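Local coordinates for protein enterotoxin SEN variant (Staphylococcus aureus, PDB 6KRY) that probably acts as a secreted superantigen toxin of the staphylococcal enterotoxin family, built from an OB-fold domain and a beta-grasp domain, at residues 5-13 against 188-196. Sequence-based numbering, arbitrary orientation.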
loop_
_atom_site.group_PDB
_atom_site.type_symbol
_atom_site.label_atom_id
_atom_site.label_comp_id
_atom_site.label_asym_id
_atom_site.label_seq_id
_atom_site.Cartn_x
_atom_site.Cartn_y
_atom_site.Cartn_z
ATOM N N ASN A 5 -16.708 -16.137 7.556
ATOM C CA ASN A 5 -17.960 -15.462 7.226
ATOM C C ASN A 5 -17.906 -13.960 7.553
ATOM O O ASN A 5 -18.822 -13.242 7.207
ATOM C CB ASN A 5 -19.155 -16.177 7.875
ATOM C CG ASN A 5 -19.487 -17.450 7.118
ATOM O OD1 ASN A 5 -19.261 -17.506 5.916
ATOM N ND2 ASN A 5 -20.022 -18.464 7.781
ATOM N N ASP A 6 -16.802 -13.484 8.130
ATOM C CA ASP A 6 -16.528 -12.071 8.262
ATOM C C ASP A 6 -15.760 -11.536 7.042
ATOM O O ASP A 6 -15.533 -10.313 6.927
ATOM C CB ASP A 6 -15.647 -11.796 9.486
ATOM C CG ASP A 6 -16.388 -11.952 10.796
ATOM O OD1 ASP A 6 -17.630 -11.830 10.774
ATOM O OD2 ASP A 6 -15.712 -12.197 11.818
ATOM N N LEU A 7 -15.285 -12.416 6.158
ATOM C CA LEU A 7 -14.499 -11.973 5.008
ATOM C C LEU A 7 -15.408 -11.844 3.793
ATOM O O LEU A 7 -16.325 -12.639 3.630
ATOM C CB LEU A 7 -13.393 -12.977 4.724
ATOM C CG LEU A 7 -12.351 -13.127 5.824
ATOM C CD1 LEU A 7 -11.422 -14.249 5.435
ATOM C CD2 LEU A 7 -11.590 -11.817 6.043
ATOM N N LYS A 8 -15.147 -10.841 2.961
ATOM C CA LYS A 8 -15.928 -10.617 1.740
ATOM C C LYS A 8 -15.496 -11.630 0.669
ATOM O O LYS A 8 -14.388 -12.180 0.697
ATOM C CB LYS A 8 -15.713 -9.197 1.210
ATOM C CG LYS A 8 -15.977 -8.070 2.192
ATOM C CD LYS A 8 -17.431 -7.830 2.465
ATOM C CE LYS A 8 -17.645 -6.743 3.499
ATOM N NZ LYS A 8 -17.379 -7.238 4.876
ATOM N N LYS A 9 -16.379 -11.836 -0.297
ATOM C CA LYS A 9 -16.213 -12.839 -1.314
ATOM C C LYS A 9 -15.730 -12.194 -2.625
ATOM O O LYS A 9 -16.274 -11.187 -3.034
ATOM C CB LYS A 9 -17.567 -13.517 -1.534
ATOM C CG LYS A 9 -17.500 -15.018 -1.692
ATOM C CD LYS A 9 -18.842 -15.706 -1.590
ATOM C CE LYS A 9 -19.155 -16.554 -2.810
ATOM N NZ LYS A 9 -17.962 -17.246 -3.381
ATOM N N LYS A 10 -14.741 -12.802 -3.294
ATOM C CA LYS A 10 -14.301 -12.314 -4.596
ATOM C C LYS A 10 -15.462 -12.224 -5.614
ATOM O O LYS A 10 -15.515 -11.278 -6.401
ATOM C CB LYS A 10 -13.220 -13.227 -5.181
ATOM C CG LYS A 10 -12.684 -12.760 -6.517
ATOM C CD LYS A 10 -11.638 -13.670 -7.072
ATOM C CE LYS A 10 -11.046 -13.148 -8.349
ATOM N NZ LYS A 10 -9.925 -13.989 -8.780
ATOM N N SER A 11 -16.356 -13.213 -5.626
ATOM C CA SER A 11 -17.441 -13.281 -6.618
ATOM C C SER A 11 -18.464 -12.156 -6.431
ATOM O O SER A 11 -19.269 -11.942 -7.298
ATOM C CB SER A 11 -18.106 -14.603 -6.594
ATOM O OG SER A 11 -18.695 -14.824 -5.330
ATOM N N ASP A 12 -18.425 -11.419 -5.321
ATOM C CA ASP A 12 -19.309 -10.251 -5.103
ATOM C C ASP A 12 -18.693 -8.934 -5.598
ATOM O O ASP A 12 -19.277 -7.848 -5.384
ATOM C CB ASP A 12 -19.635 -10.086 -3.616
ATOM C CG ASP A 12 -20.604 -11.138 -3.109
ATOM O OD1 ASP A 12 -21.250 -11.798 -3.953
ATOM O OD2 ASP A 12 -20.689 -11.305 -1.876
ATOM N N ILE A 13 -17.465 -8.989 -6.137
ATOM C CA ILE A 13 -16.807 -7.819 -6.643
ATOM C C ILE A 13 -17.142 -7.728 -8.133
ATOM O O ILE A 13 -17.037 -8.715 -8.855
ATOM C CB ILE A 13 -15.292 -7.834 -6.393
ATOM C CG1 ILE A 13 -14.970 -7.940 -4.902
ATOM C CG2 ILE A 13 -14.666 -6.594 -7.000
ATOM C CD1 ILE A 13 -13.502 -7.909 -4.628
ATOM N N PHE A 188 -3.321 -7.148 13.566
ATOM C CA PHE A 188 -4.450 -6.623 12.807
ATOM C C PHE A 188 -4.385 -7.204 11.402
ATOM O O PHE A 188 -3.331 -7.708 10.984
ATOM C CB PHE A 188 -4.419 -5.096 12.746
ATOM C CG PHE A 188 -3.153 -4.522 12.159
ATOM C CD1 PHE A 188 -2.020 -4.385 12.930
ATOM C CD2 PHE A 188 -3.095 -4.140 10.822
ATOM C CE1 PHE A 188 -0.856 -3.850 12.398
ATOM C CE2 PHE A 188 -1.935 -3.603 10.291
ATOM C CZ PHE A 188 -0.825 -3.441 11.081
ATOM N N TYR A 189 -5.517 -7.141 10.698
ATOM C CA TYR A 189 -5.595 -7.718 9.409
ATOM C C TYR A 189 -6.350 -6.792 8.451
ATOM O O TYR A 189 -7.058 -5.896 8.884
ATOM C CB TYR A 189 -6.227 -9.107 9.493
ATOM C CG TYR A 189 -7.732 -9.153 9.634
ATOM C CD1 TYR A 189 -8.337 -9.228 10.882
ATOM C CD2 TYR A 189 -8.554 -9.173 8.517
ATOM C CE1 TYR A 189 -9.719 -9.303 11.010
ATOM C CE2 TYR A 189 -9.931 -9.242 8.628
ATOM C CZ TYR A 189 -10.514 -9.334 9.878
ATOM O OH TYR A 189 -11.874 -9.430 9.977
ATOM N N TYR A 190 -6.113 -7.014 7.153
ATOM C CA TYR A 190 -6.935 -6.494 6.088
ATOM C C TYR A 190 -7.579 -7.665 5.336
ATOM O O TYR A 190 -6.964 -8.731 5.165
ATOM C CB TYR A 190 -6.112 -5.669 5.102
ATOM C CG TYR A 190 -5.472 -4.421 5.654
ATOM C CD1 TYR A 190 -6.169 -3.556 6.487
ATOM C CD2 TYR A 190 -4.195 -4.055 5.274
ATOM C CE1 TYR A 190 -5.583 -2.411 7.002
ATOM C CE2 TYR A 190 -3.602 -2.903 5.753
ATOM C CZ TYR A 190 -4.305 -2.064 6.611
ATOM O OH TYR A 190 -3.750 -0.910 7.086
ATOM N N ASP A 191 -8.813 -7.449 4.890
ATOM C CA ASP A 191 -9.504 -8.363 4.052
ATOM C C ASP A 191 -9.158 -7.998 2.609
ATOM O O ASP A 191 -9.449 -6.888 2.164
ATOM C CB ASP A 191 -10.996 -8.263 4.356
ATOM C CG ASP A 191 -11.947 -9.045 3.469
ATOM O OD1 ASP A 191 -11.497 -9.614 2.426
ATOM O OD2 ASP A 191 -13.179 -9.075 3.829
ATOM N N LEU A 192 -8.580 -8.951 1.882
ATOM C CA LEU A 192 -8.126 -8.772 0.517
ATOM C C LEU A 192 -9.251 -8.376 -0.441
ATOM O O LEU A 192 -8.966 -7.720 -1.446
ATOM C CB LEU A 192 -7.442 -10.050 0.013
ATOM C CG LEU A 192 -6.135 -10.437 0.709
ATOM C CD1 LEU A 192 -5.646 -11.771 0.181
ATOM C CD2 LEU A 192 -5.072 -9.358 0.538
ATOM N N TYR A 193 -10.495 -8.797 -0.168
ATOM C CA TYR A 193 -11.591 -8.563 -1.090
ATOM C C TYR A 193 -12.510 -7.466 -0.568
ATOM O O TYR A 193 -13.594 -7.294 -1.091
ATOM C CB TYR A 193 -12.299 -9.891 -1.353
ATOM C CG TYR A 193 -11.427 -10.842 -2.128
ATOM C CD1 TYR A 193 -11.018 -10.549 -3.413
ATOM C CD2 TYR A 193 -10.986 -12.026 -1.566
ATOM C CE1 TYR A 193 -10.210 -11.423 -4.132
ATOM C CE2 TYR A 193 -10.153 -12.895 -2.260
ATOM C CZ TYR A 193 -9.773 -12.597 -3.548
ATOM O OH TYR A 193 -8.984 -13.480 -4.198
ATOM N N ASN A 194 -12.103 -6.780 0.499
ATOM C CA ASN A 194 -12.859 -5.677 1.068
ATOM C C ASN A 194 -12.203 -4.369 0.609
ATOM O O ASN A 194 -11.545 -3.702 1.384
ATOM C CB ASN A 194 -12.901 -5.710 2.590
ATOM C CG ASN A 194 -13.761 -4.614 3.191
ATOM O OD1 ASN A 194 -14.710 -4.153 2.583
ATOM N ND2 ASN A 194 -13.381 -4.125 4.360
ATOM N N ILE A 195 -12.457 -4.004 -0.643
ATOM C CA ILE A 195 -11.921 -2.809 -1.282
ATOM C C ILE A 195 -13.054 -1.802 -1.497
ATOM O O ILE A 195 -14.122 -2.135 -1.965
ATOM C CB ILE A 195 -11.256 -3.162 -2.617
ATOM C CG1 ILE A 195 -10.298 -4.345 -2.484
ATOM C CG2 ILE A 195 -10.552 -1.941 -3.183
ATOM C CD1 ILE A 195 -9.061 -4.006 -1.721
ATOM N N LYS A 196 -12.801 -0.548 -1.149
ATOM C CA LYS A 196 -13.854 0.479 -1.252
ATOM C C LYS A 196 -13.837 1.090 -2.656
ATOM O O LYS A 196 -12.764 1.357 -3.224
ATOM C CB LYS A 196 -13.680 1.528 -0.153
ATOM C CG LYS A 196 -13.387 0.942 1.226
ATOM C CD LYS A 196 -14.264 -0.252 1.690
ATOM C CE LYS A 196 -15.130 0.062 2.897
ATOM N NZ LYS A 196 -16.262 0.942 2.506
HETATM O O HOH W 1 -14.149 -7.804 5.847
HETATM O O HOH W 2 -13.220 -8.718 7.937
HETATM O O HOH W 3 -11.981 -12.278 1.776
HETATM O O HOH W 4 -16.228 -8.448 -1.854
#
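The carboxylate of Asp191 faces the backbone amide of Lys8 and makes the single direct hydrogen bond between 5-13 and 188-196. Lys8 N lies 2.8 Å from Asp191 OD2, its N-H points almost straight at the acceptor (170°), and the syn lone pair is the one used. CG of Asp191 stands opposite its own backbone N (chi1 174°), which carries the carboxylate out to the N-terminal chain. Asp191 OD1 meanwhile accepts from Tyr193 N at 2.9 Å, met from above the carboxylate plane; this Asx turn overlaps the type I turn from Asp191 to Asn194 that follows edge strand 188-191 of the beta-grasp sheet.

Water supplies the other polar links. One molecule donates to both Asp6 O and Asp191 OD2, a second joins Asp6 O to Tyr189 OH, and another donates to the carbonyl oxygens of Lys9 and Tyr193.

Apolar packing centres on Tyr193. Lys10 CB sits over one ring face, 3.8 Å from the Tyr193 centroid and 17° off the normal, a CH-pi contact; its extended chain then runs past the ring, taking NZ to the carbonyl oxygens of Ile163, Asn165 and Thr168. Ile13 CD1 arrives instead at the ring edge, 3.8 Å from Tyr193 CD1, while Tyr193 OH bonds to Ile163 O. Farther along, Leu7 CD2 lies 4.0 Å from Tyr189 CE2 and also touches the Asp191 carboxyl carbon. Lys8 CG rests on Asn194 CB at 3.9 Å.

The chain leading into helix 15-26 is thus fastened to the beta-grasp domain. With separate oxygens, Asp191 grips Lys8 and shapes its own turn; Lys8 NZ, 4.7 Å from Asp191 OD2, forms no direct salt bridge but may still offset the carboxylate's charge.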